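Nudix Hydrolase, RenU (Mycolicibacterium smegmatis, PDB 6UUF) is a Nudix-family hydrolase, probably magnesium-dependent, that is likely to split nucleoside diphosphate-linked substrates, perhaps NADH. Local coordinates at residues A[81-95]-A[106-120]. The protein carries 3 engineered substitutions. Sequence-based numbering, arbitrary orientation.
Sequences LPAEQLTVRTTVVTA and TYTTVIADAAEPLHT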
loop_
_atom_site.group_PDB
_atom_site.type_symbol
_atom_site.label_atom_id
_atom_site.label_comp_id
_atom_site.label_asym_id
_atom_site.label_seq_id
_atom_site.Cartn_x
_atom_site.Cartn_y
_atom_site.Cartn_z
ATOM N N LEU A 81 -13.076 0.951 3.596
ATOM C CA LEU A 81 -12.731 0.273 4.833
ATOM C C LEU A 81 -12.804 1.249 5.996
ATOM O O LEU A 81 -12.212 2.323 5.903
ATOM C CB LEU A 81 -11.307 -0.278 4.770
ATOM C CG LEU A 81 -11.000 -1.260 3.640
ATOM C CD1 LEU A 81 -9.568 -1.746 3.747
ATOM C CD2 LEU A 81 -11.976 -2.411 3.658
ATOM N N PRO A 82 -13.514 0.895 7.091
ATOM C CA PRO A 82 -13.447 1.777 8.254
ATOM C C PRO A 82 -12.182 1.541 9.048
ATOM O O PRO A 82 -11.801 0.383 9.302
ATOM C CB PRO A 82 -14.684 1.407 9.086
ATOM C CG PRO A 82 -15.425 0.391 8.311
ATOM C CD PRO A 82 -14.483 -0.190 7.301
ATOM N N ALA A 83 -11.551 2.643 9.439
ATOM C CA ALA A 83 -10.381 2.605 10.303
ATOM C C ALA A 83 -10.585 1.754 11.559
ATOM O O ALA A 83 -9.648 1.100 12.023
ATOM C CB ALA A 83 -9.995 4.021 10.702
ATOM N N GLU A 84 -11.789 1.768 12.124
ATOM C CA GLU A 84 -12.026 1.020 13.371
ATOM C C GLU A 84 -11.930 -0.495 13.193
ATOM O O GLU A 84 -11.685 -1.215 14.162
ATOM C CB GLU A 84 -13.351 1.429 14.047
ATOM C CG GLU A 84 -14.620 1.093 13.279
ATOM C CD GLU A 84 -15.050 -0.363 13.380
ATOM O OE1 GLU A 84 -15.757 -0.798 12.447
ATOM O OE2 GLU A 84 -14.699 -1.074 14.363
ATOM N N GLN A 85 -12.115 -0.972 11.959
ATOM C CA GLN A 85 -11.956 -2.395 11.648
ATOM C C GLN A 85 -10.533 -2.830 11.315
ATOM O O GLN A 85 -10.334 -3.965 10.876
ATOM C CB GLN A 85 -12.882 -2.786 10.516
ATOM C CG GLN A 85 -14.245 -3.211 11.008
ATOM C CD GLN A 85 -15.304 -2.993 9.966
ATOM O OE1 GLN A 85 -15.120 -3.339 8.793
ATOM N NE2 GLN A 85 -16.426 -2.413 10.382
ATOM N N LEU A 86 -9.537 -1.973 11.513
ATOM C CA LEU A 86 -8.179 -2.420 11.257
ATOM C C LEU A 86 -7.226 -1.964 12.339
ATOM O O LEU A 86 -7.561 -1.095 13.131
ATOM C CB LEU A 86 -7.732 -1.966 9.867
ATOM C CG LEU A 86 -7.796 -0.468 9.525
ATOM C CD1 LEU A 86 -6.593 0.293 10.055
ATOM C CD2 LEU A 86 -7.919 -0.264 8.030
ATOM N N THR A 87 -6.040 -2.562 12.352
ATOM C CA THR A 87 -5.032 -2.266 13.367
ATOM C C THR A 87 -3.668 -2.097 12.725
ATOM O O THR A 87 -3.150 -3.042 12.147
ATOM C CB THR A 87 -4.989 -3.395 14.413
ATOM O OG1 THR A 87 -6.266 -3.476 15.046
ATOM C CG2 THR A 87 -3.934 -3.113 15.482
ATOM N N VAL A 88 -3.095 -0.897 12.833
ATOM C CA VAL A 88 -1.837 -0.611 12.162
ATOM C C VAL A 88 -0.723 -1.245 12.979
ATOM O O VAL A 88 -0.680 -1.095 14.211
ATOM C CB VAL A 88 -1.607 0.902 11.993
ATOM C CG1 VAL A 88 -0.192 1.184 11.477
ATOM C CG2 VAL A 88 -2.649 1.509 11.052
ATOM N N ARG A 89 0.171 -1.953 12.311
ATOM C CA ARG A 89 1.262 -2.687 12.992
ATOM C C ARG A 89 2.574 -1.908 12.892
ATOM O O ARG A 89 3.092 -1.435 13.890
ATOM C CB ARG A 89 1.420 -4.073 12.409
ATOM C CG ARG A 89 0.163 -4.921 12.452
ATOM C CD ARG A 89 -0.351 -5.165 13.860
ATOM N NE ARG A 89 0.690 -5.731 14.730
ATOM C CZ ARG A 89 1.044 -7.011 14.762
ATOM N NH1 ARG A 89 0.471 -7.916 13.966
ATOM N NH2 ARG A 89 1.993 -7.389 15.591
ATOM N N THR A 90 3.082 -1.700 11.700
ATOM C CA THR A 90 4.312 -0.915 11.566
ATOM C C THR A 90 4.387 -0.271 10.168
ATOM O O THR A 90 3.466 -0.433 9.371
ATOM C CB THR A 90 5.564 -1.829 11.849
ATOM O OG1 THR A 90 6.750 -1.039 12.015
ATOM C CG2 THR A 90 5.794 -2.803 10.736
ATOM N N THR A 91 5.461 0.486 9.913
ATOM C CA THR A 91 5.714 1.105 8.624
ATOM C C THR A 91 7.077 0.623 8.139
ATOM O O THR A 91 7.995 0.484 8.937
ATOM C CB THR A 91 5.762 2.630 8.738
ATOM O OG1 THR A 91 6.860 2.991 9.573
ATOM C CG2 THR A 91 4.459 3.179 9.360
ATOM N N VAL A 92 7.195 0.386 6.843
ATOM C CA VAL A 92 8.473 0.086 6.152
ATOM C C VAL A 92 8.671 1.027 4.933
ATOM O O VAL A 92 7.820 1.105 4.024
ATOM C CB VAL A 92 8.461 -1.347 5.603
ATOM C CG1 VAL A 92 9.859 -1.748 5.137
ATOM C CG2 VAL A 92 7.949 -2.313 6.660
ATOM N N VAL A 93 9.798 1.721 4.912
ATOM C CA VAL A 93 10.150 2.556 3.785
ATOM C C VAL A 93 10.594 1.596 2.681
ATOM O O VAL A 93 11.655 1.000 2.792
ATOM C CB VAL A 93 11.258 3.557 4.134
ATOM C CG1 VAL A 93 11.610 4.408 2.933
ATOM C CG2 VAL A 93 10.805 4.472 5.248
ATOM N N THR A 94 9.759 1.465 1.645
ATOM C CA THR A 94 9.959 0.541 0.531
ATOM C C THR A 94 10.523 1.200 -0.716
ATOM O O THR A 94 10.825 0.510 -1.673
ATOM C CB THR A 94 8.646 -0.205 0.179
ATOM O OG1 THR A 94 7.533 0.683 0.264
ATOM C CG2 THR A 94 8.386 -1.299 1.193
ATOM N N ALA A 95 10.673 2.527 -0.708
ATOM C CA ALA A 95 11.299 3.253 -1.805
ATOM C C ALA A 95 11.739 4.640 -1.335
ATOM O O ALA A 95 11.017 5.318 -0.609
ATOM C CB ALA A 95 10.354 3.360 -2.994
ATOM N N THR A 106 9.701 9.438 -0.804
ATOM C CA THR A 106 9.634 8.060 -0.350
ATOM C C THR A 106 8.250 7.500 -0.540
ATOM O O THR A 106 7.223 8.237 -0.619
ATOM C CB THR A 106 9.950 7.996 1.156
ATOM O OG1 THR A 106 9.044 8.872 1.825
ATOM C CG2 THR A 106 11.359 8.418 1.450
ATOM N N TYR A 107 8.228 6.177 -0.557
ATOM C CA TYR A 107 7.024 5.402 -0.457
ATOM C C TYR A 107 7.149 4.576 0.814
ATOM O O TYR A 107 8.149 3.815 0.966
ATOM C CB TYR A 107 6.870 4.426 -1.645
ATOM C CG TYR A 107 5.525 3.736 -1.659
ATOM C CD1 TYR A 107 5.268 2.626 -0.862
ATOM C CD2 TYR A 107 4.506 4.180 -2.489
ATOM C CE1 TYR A 107 4.033 2.016 -0.852
ATOM C CE2 TYR A 107 3.274 3.534 -2.532
ATOM C CZ TYR A 107 3.043 2.472 -1.701
ATOM O OH TYR A 107 1.820 1.876 -1.742
ATOM N N THR A 108 6.099 4.642 1.633
ATOM C CA THR A 108 6.038 3.956 2.891
ATOM C C THR A 108 4.894 2.968 2.887
ATOM O O THR A 108 3.718 3.332 2.721
ATOM C CB THR A 108 5.855 4.930 4.051
ATOM O OG1 THR A 108 6.947 5.832 4.104
ATOM C CG2 THR A 108 5.804 4.194 5.386
ATOM N N THR A 109 5.242 1.706 3.113
ATOM C CA THR A 109 4.257 0.640 3.259
ATOM C C THR A 109 3.869 0.546 4.724
ATOM O O THR A 109 4.728 0.428 5.622
ATOM C CB THR A 109 4.802 -0.727 2.753
ATOM O OG1 THR A 109 5.071 -0.632 1.356
ATOM C CG2 THR A 109 3.789 -1.822 2.978
ATOM N N VAL A 110 2.564 0.595 4.959
ATOM C CA VAL A 110 2.032 0.554 6.281
ATOM C C VAL A 110 1.353 -0.811 6.376
ATOM O O VAL A 110 0.332 -1.067 5.704
ATOM C CB VAL A 110 1.057 1.736 6.480
ATOM C CG1 VAL A 110 0.375 1.716 7.848
ATOM C CG2 VAL A 110 1.811 3.058 6.330
ATOM N N ILE A 111 1.921 -1.682 7.213
ATOM C CA ILE A 111 1.383 -3.021 7.459
ATOM C C ILE A 111 0.268 -2.946 8.506
ATOM O O ILE A 111 0.454 -2.387 9.576
ATOM C CB ILE A 111 2.513 -3.956 7.964
ATOM C CG1 ILE A 111 3.680 -3.947 6.934
ATOM C CG2 ILE A 111 1.962 -5.338 8.249
ATOM C CD1 ILE A 111 4.837 -4.876 7.233
ATOM N N ALA A 112 -0.869 -3.539 8.231
ATOM C CA ALA A 112 -1.959 -3.540 9.198
ATOM C C ALA A 112 -2.675 -4.870 9.146
ATOM O O ALA A 112 -2.546 -5.595 8.143
ATOM C CB ALA A 112 -2.936 -2.409 8.932
ATOM N N ASP A 113 -3.398 -5.179 10.233
ATOM C CA ASP A 113 -4.207 -6.395 10.369
ATOM C C ASP A 113 -5.721 -6.126 10.532
ATOM O O ASP A 113 -6.145 -5.174 11.172
ATOM C CB ASP A 113 -3.788 -7.149 11.597
ATOM C CG ASP A 113 -2.343 -7.607 11.555
ATOM O OD1 ASP A 113 -1.675 -7.567 10.513
ATOM O OD2 ASP A 113 -1.863 -8.007 12.621
ATOM N N ALA A 114 -6.525 -6.984 9.932
ATOM C CA ALA A 114 -7.952 -7.074 10.234
ATOM C C ALA A 114 -8.245 -8.473 10.811
ATOM O O ALA A 114 -7.471 -9.443 10.602
ATOM C CB ALA A 114 -8.747 -6.880 8.970
ATOM N N ALA A 115 -9.375 -8.581 11.512
ATOM C CA ALA A 115 -9.782 -9.841 12.154
ATOM C C ALA A 115 -10.198 -10.932 11.139
ATOM O O ALA A 115 -10.101 -12.114 11.436
ATOM C CB ALA A 115 -10.900 -9.574 13.159
ATOM N N GLU A 116 -10.612 -10.529 9.938
ATOM C CA GLU A 116 -11.125 -11.446 8.922
ATOM C C GLU A 116 -11.065 -10.713 7.585
ATOM O O GLU A 116 -10.814 -9.510 7.559
ATOM C CB GLU A 116 -12.563 -11.842 9.240
ATOM C CG GLU A 116 -13.462 -10.668 9.584
ATOM C CD GLU A 116 -14.920 -11.031 9.513
ATOM O OE1 GLU A 116 -15.528 -11.290 10.562
ATOM O OE2 GLU A 116 -15.449 -11.081 8.395
ATOM N N PRO A 117 -11.274 -11.417 6.469
ATOM C CA PRO A 117 -11.279 -10.668 5.226
ATOM C C PRO A 117 -12.523 -9.765 5.170
ATOM O O PRO A 117 -13.636 -10.250 5.338
ATOM C CB PRO A 117 -11.292 -11.772 4.150
ATOM C CG PRO A 117 -10.830 -13.008 4.851
ATOM C CD PRO A 117 -11.433 -12.856 6.222
ATOM N N LEU A 118 -12.300 -8.463 5.015
ATOM C CA LEU A 118 -13.369 -7.452 5.015
ATOM C C LEU A 118 -14.043 -7.301 3.656
ATOM O O LEU A 118 -13.394 -7.465 2.603
ATOM C CB LEU A 118 -12.815 -6.067 5.441
ATOM C CG LEU A 118 -12.101 -6.003 6.778
ATOM C CD1 LEU A 118 -11.615 -4.599 7.122
ATOM C CD2 LEU A 118 -13.031 -6.541 7.855
ATOM N N HIS A 119 -15.341 -6.979 3.699
ATOM C CA HIS A 119 -16.109 -6.525 2.521
ATOM C C HIS A 119 -15.664 -5.116 2.152
ATOM O O HIS A 119 -15.488 -4.252 3.022
ATOM C CB HIS A 119 -17.614 -6.483 2.811
ATOM C CG HIS A 119 -18.433 -6.000 1.647
ATOM N ND1 HIS A 119 -18.814 -4.680 1.496
ATOM C CD2 HIS A 119 -18.919 -6.658 0.563
ATOM C CE1 HIS A 119 -19.516 -4.554 0.381
ATOM N NE2 HIS A 119 -19.586 -5.736 -0.210
ATOM N N THR A 120 -15.487 -4.895 0.862
ATOM C CA THR A 120 -14.956 -3.647 0.327
ATOM C C THR A 120 -16.048 -3.085 -0.591
ATOM O O THR A 120 -16.839 -3.850 -1.161
ATOM C CB THR A 120 -13.623 -3.873 -0.460
ATOM O OG1 THR A 120 -13.848 -4.732 -1.567
ATOM C CG2 THR A 120 -12.608 -4.572 0.379
#
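Strands 87-95 and 106-113 are the paired arms of an antiparallel beta hairpin of the Nudix fold, pairing from Thr87 with Asp113 to Ala95 with Tyr107. At Val92 and Thr109 the ladder is regular: Val92 N to Thr109 O and Thr109 N to Val92 O are both 2.8 Å. Two classic bulges interrupt it. In the first, Arg89 and Thr90 both face Ile111, whose O takes a firm bond from Arg89 N (2.8 Å) and a weak one from Thr90 N; in the second, Thr94 N and Ala95 N share Tyr107 O.

The first bulge directs the Arg89 side chain toward the partner strand. Bent at chi2 and chi3 (-61° and -54°), it curls back until NH1 reaches Asp113 OD2 at 2.7 Å, a salt bridge on the syn side of that oxygen. The carboxylate meets the guanidinium at its edge, with the two planes 78° apart. Asp113 OD1 pairs with Arg29 on strand 23-31, and Arg89 NH1 also donates to Pro161 O. A leucine in place of Arg89 would probably leave Asp113 OD2 without this cation and Pro161 O without this donor.

Within the second bulge, Thr94 OG1 lies 3.0 Å from Thr109 OG1 in a hydroxyl-hydroxyl hydrogen bond, and 3.2 Å from Tyr107 CD1, at the ring edge. On the face that Val88 shares with Val110, their CG1 methyls touch at 3.7 Å, and Val110 also packs on Ala71 of helix 67-79. On the opposite face, Val92 CG2 meets Ile111 CD1 at 4.1 Å, both side chains reaching Val156 of helix 144-158. Helices thus cover both faces of the hairpin, while the Asp113 carboxylate, with OD2 on Arg89 and OD1 on Arg29, probably balances much of the positive charge of both and ties strand 87-95 to strand 23-31 through the strand between them.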